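Local coordinates for protein chitinase (Thermococcus kodakarensis KOD1, PDB 5DHE) that hydrolyses chitin as a chitinase with dual catalytic domains, the fragment here being a chitin-binding domain that probably holds the enzyme on its insoluble substrate, at residues Asp2-Asp7 and Asn93-Asp98; Phe9-Gln14 and Glu86-Tyr91; Leu25-Thr30 and Pro71-Gly76. All blocks are in the same frame, centred on the assembly; numbering follows the deposited sequence. Where two conformers were deposited one is given.

Contact 1 (Asp2-Asp7 and Asn93-Asp98); sequences DLVKPD and NDQLWD
The backbone of Val-4 points CB at the indole of Trp-97, and chi1 (176°), with CG1 anti to the backbone N, carries CG1 out over the rim beside NE1 and CE2. The indole, with its CG anti to the carbonyl carbon, crosses the valine obliquely. Val-4 CB lies 3.7 Å from the centroid of the five-membered ring of Trp-97 and 24° off its normal, a CH-pi contact over the face. Lys-5, its CG anti to N, runs CB and CD along the benzo part of the indole, CD coming 3.7 Å from Trp-97 CZ3. A bend at chi4 then turns NZ to a salt bridge with Asp-7 OD1 (2.7 Å), met from above the carboxylate plane; Asn-26 O also accepts a hydrogen bond from NZ. Trp-97 and Asp-98 are both backbone-bonded to Leu-90, so two residues stand opposite one: a classic beta bulge in the edge strand 95-99 of a five-stranded antiparallel sheet. The N-terminal segment, itself no regular strand, is laid along this strand by two backbone bonds. Val-4 N donates to Leu-96 O (3.3 Å, nearly straight at 167°), and Lys-5 N to Trp-97 O (2.9 Å), each in the carbonyl plane on a lone pair. Leu-96 O takes a further bond from a water that also donates to Asp-2 O, carrying the attachment back to Asp-2. Beside it Leu-3 and Leu-96 run alongside each other, with CD2 of Leu-3 3.7 Å from CG of Leu-96. Asp-98 OD2 accepts a hydrogen bond from Phe-9 N, while Asp-98 CB packs against Lys-5 O.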
# COMPACT_ATOMS: atom_id res chain seq x y z
N ASP A 2 4.98 -14.84 -12.43
CA ASP A 2 6.13 -14.22 -11.80
C ASP A 2 5.84 -12.76 -11.49
O ASP A 2 5.20 -12.08 -12.29
CB ASP A 2 7.33 -14.27 -12.74
CG ASP A 2 7.61 -15.66 -13.24
OD1 ASP A 2 7.90 -16.53 -12.40
OD2 ASP A 2 7.52 -15.88 -14.46
N LEU A 3 6.33 -12.27 -10.35
CA LEU A 3 6.14 -10.87 -10.00
C LEU A 3 6.80 -10.01 -11.08
O LEU A 3 7.92 -10.29 -11.49
CB LEU A 3 6.79 -10.57 -8.65
CG LEU A 3 6.03 -11.20 -7.49
CD1 LEU A 3 6.83 -10.97 -6.21
CD2 LEU A 3 4.61 -10.59 -7.37
N VAL A 4 6.12 -8.96 -11.51
CA VAL A 4 6.68 -8.12 -12.56
C VAL A 4 7.85 -7.27 -12.06
O VAL A 4 8.80 -7.01 -12.81
CB VAL A 4 5.60 -7.20 -13.16
CG1 VAL A 4 6.23 -6.24 -14.20
CG2 VAL A 4 4.51 -8.04 -13.83
N LYS A 5 7.81 -6.82 -10.80
CA LYS A 5 8.89 -5.99 -10.27
C LYS A 5 9.03 -6.24 -8.78
O LYS A 5 8.61 -5.44 -7.96
CB LYS A 5 8.60 -4.50 -10.55
CG LYS A 5 9.84 -3.61 -10.35
CD LYS A 5 9.60 -2.16 -10.78
CE LYS A 5 10.91 -1.35 -10.79
NZ LYS A 5 11.64 -1.31 -9.50
N PRO A 6 9.66 -7.36 -8.43
CA PRO A 6 9.87 -7.77 -7.03
C PRO A 6 10.67 -6.84 -6.13
O PRO A 6 10.80 -7.13 -4.95
CB PRO A 6 10.49 -9.16 -7.16
CG PRO A 6 11.23 -9.08 -8.45
CD PRO A 6 10.28 -8.32 -9.36
N ASP A 7 11.20 -5.75 -6.66
CA ASP A 7 11.92 -4.82 -5.79
C ASP A 7 11.18 -3.49 -5.65
O ASP A 7 11.76 -2.49 -5.22
CB ASP A 7 13.35 -4.59 -6.31
CG ASP A 7 13.40 -3.81 -7.61
OD1 ASP A 7 12.36 -3.64 -8.26
OD2 ASP A 7 14.52 -3.38 -7.99
N ASN A 93 -1.49 -1.81 -14.08
CA ASN A 93 -2.12 -2.31 -15.30
C ASN A 93 -2.59 -3.76 -15.18
O ASN A 93 -2.31 -4.59 -16.04
CB ASN A 93 -1.17 -2.12 -16.49
CG ASN A 93 -0.93 -0.65 -16.79
OD1 ASN A 93 -1.87 0.15 -16.78
ND2 ASN A 93 0.33 -0.28 -17.05
N ASP A 94 -3.30 -4.03 -14.08
CA ASP A 94 -3.88 -5.33 -13.80
C ASP A 94 -2.92 -6.50 -13.70
O ASP A 94 -3.29 -7.64 -13.97
CB ASP A 94 -4.97 -5.63 -14.83
CG ASP A 94 -6.09 -4.61 -14.79
OD1 ASP A 94 -6.68 -4.41 -13.71
OD2 ASP A 94 -6.38 -4.01 -15.85
N GLN A 95 -1.68 -6.21 -13.32
CA GLN A 95 -0.68 -7.26 -13.15
C GLN A 95 -0.07 -7.09 -11.76
O GLN A 95 0.13 -5.97 -11.30
CB GLN A 95 0.42 -7.13 -14.20
CG GLN A 95 -0.06 -7.43 -15.61
CD GLN A 95 1.04 -7.32 -16.66
OE1 GLN A 95 0.94 -7.94 -17.73
NE2 GLN A 95 2.07 -6.54 -16.38
N LEU A 96 0.22 -8.20 -11.10
CA LEU A 96 0.80 -8.15 -9.76
C LEU A 96 2.30 -7.89 -9.91
O LEU A 96 3.04 -8.71 -10.47
CB LEU A 96 0.55 -9.48 -9.03
CG LEU A 96 1.10 -9.59 -7.61
CD1 LEU A 96 0.39 -8.60 -6.70
CD2 LEU A 96 0.91 -11.02 -7.09
N TRP A 97 2.74 -6.73 -9.42
CA TRP A 97 4.14 -6.34 -9.49
C TRP A 97 4.97 -6.77 -8.29
O TRP A 97 6.10 -7.22 -8.45
CB TRP A 97 4.24 -4.82 -9.63
CG TRP A 97 4.09 -4.34 -11.04
CD1 TRP A 97 3.31 -4.89 -12.02
CD2 TRP A 97 4.78 -3.24 -11.64
NE1 TRP A 97 3.49 -4.21 -13.21
CE2 TRP A 97 4.39 -3.19 -13.00
CE3 TRP A 97 5.70 -2.30 -11.16
CZ2 TRP A 97 4.89 -2.23 -13.89
CZ3 TRP A 97 6.20 -1.34 -12.04
CH2 TRP A 97 5.79 -1.32 -13.39
N ASP A 98 4.41 -6.64 -7.09
CA ASP A 98 5.16 -7.02 -5.90
C ASP A 98 4.19 -7.31 -4.75
O ASP A 98 3.01 -6.96 -4.82
CB ASP A 98 6.11 -5.88 -5.52
CG ASP A 98 7.25 -6.33 -4.61
OD1 ASP A 98 7.42 -7.54 -4.38
OD2 ASP A 98 8.00 -5.45 -4.13
O HOH W 1 2.59 -10.74 -12.06

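Contact 2 (Phe9-Gln14 and Glu86-Tyr91); sequences FSVKIQ and EAMYLY
The Phe-9 ring is the flat group that spans this contact, and it enters by its far end. At its edge, near the ring plane, lies Tyr-89 C, 3.9 Å from Phe-9 CZ; Met-88 O and Leu-90 N approach CE2 obliquely, each at 3.7 Å. The ring thus meets the backbone of 88-90 as well as side chains. Phe-9 CG stands anti to the carbonyl carbon (chi1 -83°), and the CA-CB bond points at the opposing strand, which carries CZ between two side-chain roots: Met-88 CB and Leu-90 CB are each 3.8 Å from Phe-9 CZ. The phenyl ring and the leucine run antiparallel, so that the ring tip meets Leu-90 at its base, not its tip.

A second point of contact is tip to tip. Met-88 leaves its strand with CG anti to the carbonyl carbon, stays extended at chi2, then bends at chi3 (-73°), which places CE 3.6 Å from Val-11 CG2; Val-11 CG1 is somewhat more distant from the same methyl. Val-23 and Leu-25 of strand 18-26 and Val-35 of strand 34-39 also touch Phe-9, while Trp-100 packs on both Val-11 and Met-88.

No hydrogen bond joins the two segments. Their axes pass 9.9 Å apart at 149° between N-to-C directions, and even the nearest CA atoms, Phe-9 and Leu-90, are 8.0 Å apart. Such spacing, bridged by apolar side chains, is that of strands in different layers: 9-15 borders the four-stranded antiparallel sheet and 85-92 lies inside the five-stranded one. This face-to-face packing of antiparallel sheets is typical of the beta-sandwich, the fold of many cellulose- and chitin-binding modules.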
# COMPACT_ATOMS: atom_id res chain seq x y z
N PHE A 9 8.36 -2.61 -3.61
CA PHE A 9 8.02 -2.17 -2.25
C PHE A 9 9.22 -1.88 -1.36
O PHE A 9 10.20 -2.64 -1.35
CB PHE A 9 7.21 -3.23 -1.49
CG PHE A 9 5.72 -3.23 -1.76
CD1 PHE A 9 4.94 -2.12 -1.46
CD2 PHE A 9 5.10 -4.39 -2.21
CE1 PHE A 9 3.55 -2.17 -1.60
CE2 PHE A 9 3.70 -4.45 -2.35
CZ PHE A 9 2.93 -3.33 -2.04
N SER A 10 9.12 -0.81 -0.59
CA SER A 10 10.11 -0.47 0.43
C SER A 10 9.21 0.02 1.56
O SER A 10 8.70 1.14 1.51
CB SER A 10 11.06 0.64 -0.01
OG SER A 10 12.04 0.83 1.00
N VAL A 11 9.02 -0.83 2.57
CA VAL A 11 8.10 -0.56 3.66
C VAL A 11 8.75 -0.48 5.04
O VAL A 11 9.59 -1.31 5.39
CB VAL A 11 7.00 -1.66 3.69
CG1 VAL A 11 6.00 -1.42 4.81
CG2 VAL A 11 6.31 -1.71 2.34
N LYS A 12 8.36 0.54 5.81
CA LYS A 12 8.89 0.72 7.16
C LYS A 12 7.69 0.82 8.08
O LYS A 12 6.75 1.58 7.79
CB LYS A 12 9.72 2.00 7.26
CG LYS A 12 10.98 1.99 6.41
CD LYS A 12 11.84 3.20 6.73
CE LYS A 12 13.19 3.10 6.05
NZ LYS A 12 13.04 2.72 4.63
N ILE A 13 7.71 0.10 9.19
CA ILE A 13 6.57 0.13 10.10
C ILE A 13 6.96 0.48 11.54
O ILE A 13 8.06 0.16 11.99
CB ILE A 13 5.82 -1.22 10.07
CG1 ILE A 13 6.55 -2.27 10.89
CG2 ILE A 13 5.73 -1.72 8.62
CD1 ILE A 13 5.75 -3.56 11.06
N GLN A 14 6.06 1.18 12.22
CA GLN A 14 6.26 1.61 13.60
C GLN A 14 4.99 1.22 14.34
O GLN A 14 3.91 1.66 13.97
CB GLN A 14 6.41 3.13 13.70
CG GLN A 14 7.65 3.72 13.04
CD GLN A 14 7.88 5.18 13.42
OE1 GLN A 14 7.20 6.09 12.93
NE2 GLN A 14 8.83 5.40 14.32
N GLU A 86 -1.53 -7.77 7.17
CA GLU A 86 -1.04 -9.13 6.93
C GLU A 86 -0.36 -9.22 5.57
O GLU A 86 0.50 -10.08 5.36
CB GLU A 86 -2.21 -10.11 7.00
CG GLU A 86 -2.85 -10.19 8.38
CD GLU A 86 -4.05 -11.12 8.41
OE1 GLU A 86 -4.89 -11.04 7.50
OE2 GLU A 86 -4.15 -11.93 9.36
N ALA A 87 -0.74 -8.34 4.65
CA ALA A 87 -0.14 -8.36 3.32
C ALA A 87 -0.50 -7.14 2.51
O ALA A 87 -1.53 -6.52 2.75
CB ALA A 87 -0.59 -9.61 2.56
N MET A 88 0.38 -6.77 1.58
CA MET A 88 0.09 -5.66 0.68
C MET A 88 0.44 -6.14 -0.71
O MET A 88 1.41 -6.89 -0.89
CB MET A 88 0.88 -4.41 1.02
CG MET A 88 0.59 -3.90 2.41
SD MET A 88 1.13 -2.20 2.58
CE MET A 88 2.81 -2.42 2.62
N TYR A 89 -0.36 -5.73 -1.69
CA TYR A 89 -0.14 -6.15 -3.07
C TYR A 89 -0.08 -4.94 -3.99
O TYR A 89 -0.96 -4.08 -3.94
CB TYR A 89 -1.28 -7.04 -3.53
CG TYR A 89 -1.55 -8.23 -2.65
CD1 TYR A 89 -2.22 -8.09 -1.44
CD2 TYR A 89 -1.11 -9.50 -3.03
CE1 TYR A 89 -2.43 -9.19 -0.61
CE2 TYR A 89 -1.32 -10.59 -2.22
CZ TYR A 89 -1.98 -10.43 -1.01
OH TYR A 89 -2.17 -11.53 -0.21
N LEU A 90 0.94 -4.89 -4.84
CA LEU A 90 1.08 -3.78 -5.79
C LEU A 90 0.66 -4.23 -7.19
O LEU A 90 1.21 -5.20 -7.73
CB LEU A 90 2.52 -3.27 -5.83
CG LEU A 90 2.82 -2.26 -6.96
CD1 LEU A 90 2.09 -0.95 -6.68
CD2 LEU A 90 4.33 -1.98 -7.03
N TYR A 91 -0.31 -3.54 -7.75
CA TYR A 91 -0.80 -3.84 -9.09
C TYR A 91 -0.59 -2.63 -9.98
O TYR A 91 -0.82 -1.48 -9.59
CB TYR A 91 -2.30 -4.14 -9.07
CG TYR A 91 -2.65 -5.40 -8.34
CD1 TYR A 91 -2.62 -6.63 -8.98
CD2 TYR A 91 -3.01 -5.35 -6.99
CE1 TYR A 91 -2.94 -7.81 -8.29
CE2 TYR A 91 -3.32 -6.51 -6.30
CZ TYR A 91 -3.29 -7.73 -6.95
OH TYR A 91 -3.60 -8.88 -6.26

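Contact 3 (Leu25-Thr30 and Pro71-Gly76); sequences LNLGGT and PTATFG
Leu-25 and Ala-73 form an antiparallel hydrogen-bonded pair, and their two mutual bonds are the first shell of this contact. Leu-25 N donates to Ala-73 O at 2.7 Å, nearly along the C=O axis and almost straight (170°); Ala-73 N returns a bond of 3.0 Å to Leu-25 O. Leu-25 O is also approached by the CA-H of Thr-72. One residue along, Asn-26 and Thr-72 make a non-hydrogen-bonded pair whose side chains project next to each other from the same face. A water joins their polar ends, accepting from Asn-26 ND2 and hydrogen-bonded to Thr-72 OG1 at 2.5 Å.

Beyond the strand end the chain curls around Pro-71 O. Leu-27 N reaches it at 2.9 Å, again nearly along the C=O axis, and Gly-28 N adds a weak bond, so one carbonyl gathers two consecutive amides of the turn. Gly-28 has a positive phi (78°), easily adopted without a side chain, and there the loop turns back alongside the proline. Pro-71 CB then rests 3.6 Å from Gly-29 N, while Pro-71 CA makes a CA-H...O contact with Gly-29 O. The peptide bond before Pro-71 is cis.

On the face shared by Leu-25 and Ala-73, Leu-25 CD1 meets the edge of the Phe-75 ring at 4.2 Å from CE1. Trp-33 touches Leu-25, Leu-27 and Phe-75 there, and Leu-90 of the facing sheet packs on both leucines. The Leu-25/Ala-73 pairing joins 18-26 and 72-80, the two inner strands of the four-stranded sheet, flanked by 9-15 and 45-49.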
# COMPACT_ATOMS: atom_id res chain seq x y z
N LEU A 25 7.17 3.13 -3.19
CA LEU A 25 7.00 2.31 -4.37
C LEU A 25 8.05 2.74 -5.39
O LEU A 25 8.00 3.86 -5.92
CB LEU A 25 5.62 2.49 -4.98
CG LEU A 25 4.43 2.26 -4.05
CD1 LEU A 25 3.14 2.60 -4.83
CD2 LEU A 25 4.41 0.81 -3.54
N ASN A 26 9.00 1.85 -5.65
CA ASN A 26 10.06 2.12 -6.61
C ASN A 26 9.54 1.50 -7.89
O ASN A 26 9.79 0.32 -8.20
CB ASN A 26 11.34 1.49 -6.10
CG ASN A 26 11.83 2.19 -4.84
OD1 ASN A 26 11.92 1.58 -3.76
ND2 ASN A 26 12.11 3.48 -4.96
N LEU A 27 8.80 2.32 -8.63
CA LEU A 27 8.11 1.90 -9.84
C LEU A 27 8.88 1.97 -11.15
O LEU A 27 8.62 1.18 -12.05
CB LEU A 27 6.83 2.72 -10.00
CG LEU A 27 5.83 2.64 -8.83
CD1 LEU A 27 4.72 3.68 -9.00
CD2 LEU A 27 5.24 1.25 -8.75
N GLY A 28 9.81 2.92 -11.25
CA GLY A 28 10.58 3.05 -12.47
C GLY A 28 9.81 3.75 -13.59
O GLY A 28 10.32 3.92 -14.70
N GLY A 29 8.57 4.15 -13.30
CA GLY A 29 7.74 4.83 -14.28
C GLY A 29 6.57 5.49 -13.59
O GLY A 29 6.41 5.36 -12.37
N THR A 30 5.74 6.20 -14.35
CA THR A 30 4.57 6.89 -13.81
C THR A 30 3.35 6.07 -14.17
O THR A 30 3.06 5.86 -15.36
CB THR A 30 4.48 8.30 -14.41
OG1 THR A 30 5.69 9.01 -14.08
CG2 THR A 30 3.30 9.07 -13.82
N PRO A 71 8.05 8.28 -10.78
CA PRO A 71 8.58 6.92 -10.69
C PRO A 71 8.83 6.42 -9.26
O PRO A 71 8.91 5.22 -9.03
CB PRO A 71 9.85 6.97 -11.54
CG PRO A 71 10.28 8.42 -11.46
CD PRO A 71 8.99 9.19 -11.49
N THR A 72 8.97 7.35 -8.32
CA THR A 72 9.14 6.99 -6.92
C THR A 72 7.90 7.57 -6.26
O THR A 72 7.70 8.77 -6.27
CB THR A 72 10.37 7.66 -6.28
OG1 THR A 72 11.55 7.31 -7.01
CG2 THR A 72 10.52 7.20 -4.83
N ALA A 73 7.03 6.71 -5.75
CA ALA A 73 5.84 7.21 -5.09
C ALA A 73 5.93 6.79 -3.64
O ALA A 73 6.43 5.71 -3.34
CB ALA A 73 4.57 6.61 -5.72
N THR A 74 5.47 7.64 -2.75
CA THR A 74 5.48 7.29 -1.34
C THR A 74 4.20 7.74 -0.69
O THR A 74 3.74 8.87 -0.88
CB THR A 74 6.66 7.92 -0.59
OG1 THR A 74 6.50 9.35 -0.56
CG2 THR A 74 7.98 7.57 -1.25
N PHE A 75 3.59 6.84 0.07
CA PHE A 75 2.37 7.18 0.77
C PHE A 75 2.46 6.46 2.09
O PHE A 75 3.37 5.65 2.33
CB PHE A 75 1.10 6.75 0.01
CG PHE A 75 0.86 5.28 -0.05
CD1 PHE A 75 1.52 4.49 -0.99
CD2 PHE A 75 -0.05 4.67 0.81
CE1 PHE A 75 1.28 3.13 -1.08
CE2 PHE A 75 -0.30 3.29 0.72
CZ PHE A 75 0.36 2.53 -0.23
N GLY A 76 1.52 6.78 2.97
CA GLY A 76 1.54 6.16 4.27
C GLY A 76 0.16 6.07 4.86
O GLY A 76 -0.79 6.69 4.37
O HOH W 2 12.49 5.01 -7.05

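From the N terminus, contact 1 closes the longest loop, bringing 2-7 to 93-98 near the C-terminal end of the chain. Contact 2 lies within that span, joining 9-14 to 86-91, and contact 3 lies within both, joining 25-30 to 71-76; none cross. Contact 3 pairs strands within the four-stranded sheet, contact 2 packs that sheet on the five-stranded one, and contact 1 lays the leading segment on the latter's edge strand. They meet directly: Trp-97 N is 2.7 Å from Leu-90 O, linking contacts 1 and 2, while Phe-9 CD1 packs on Leu-25 CD2 at 3.6 Å between contacts 2 and 3.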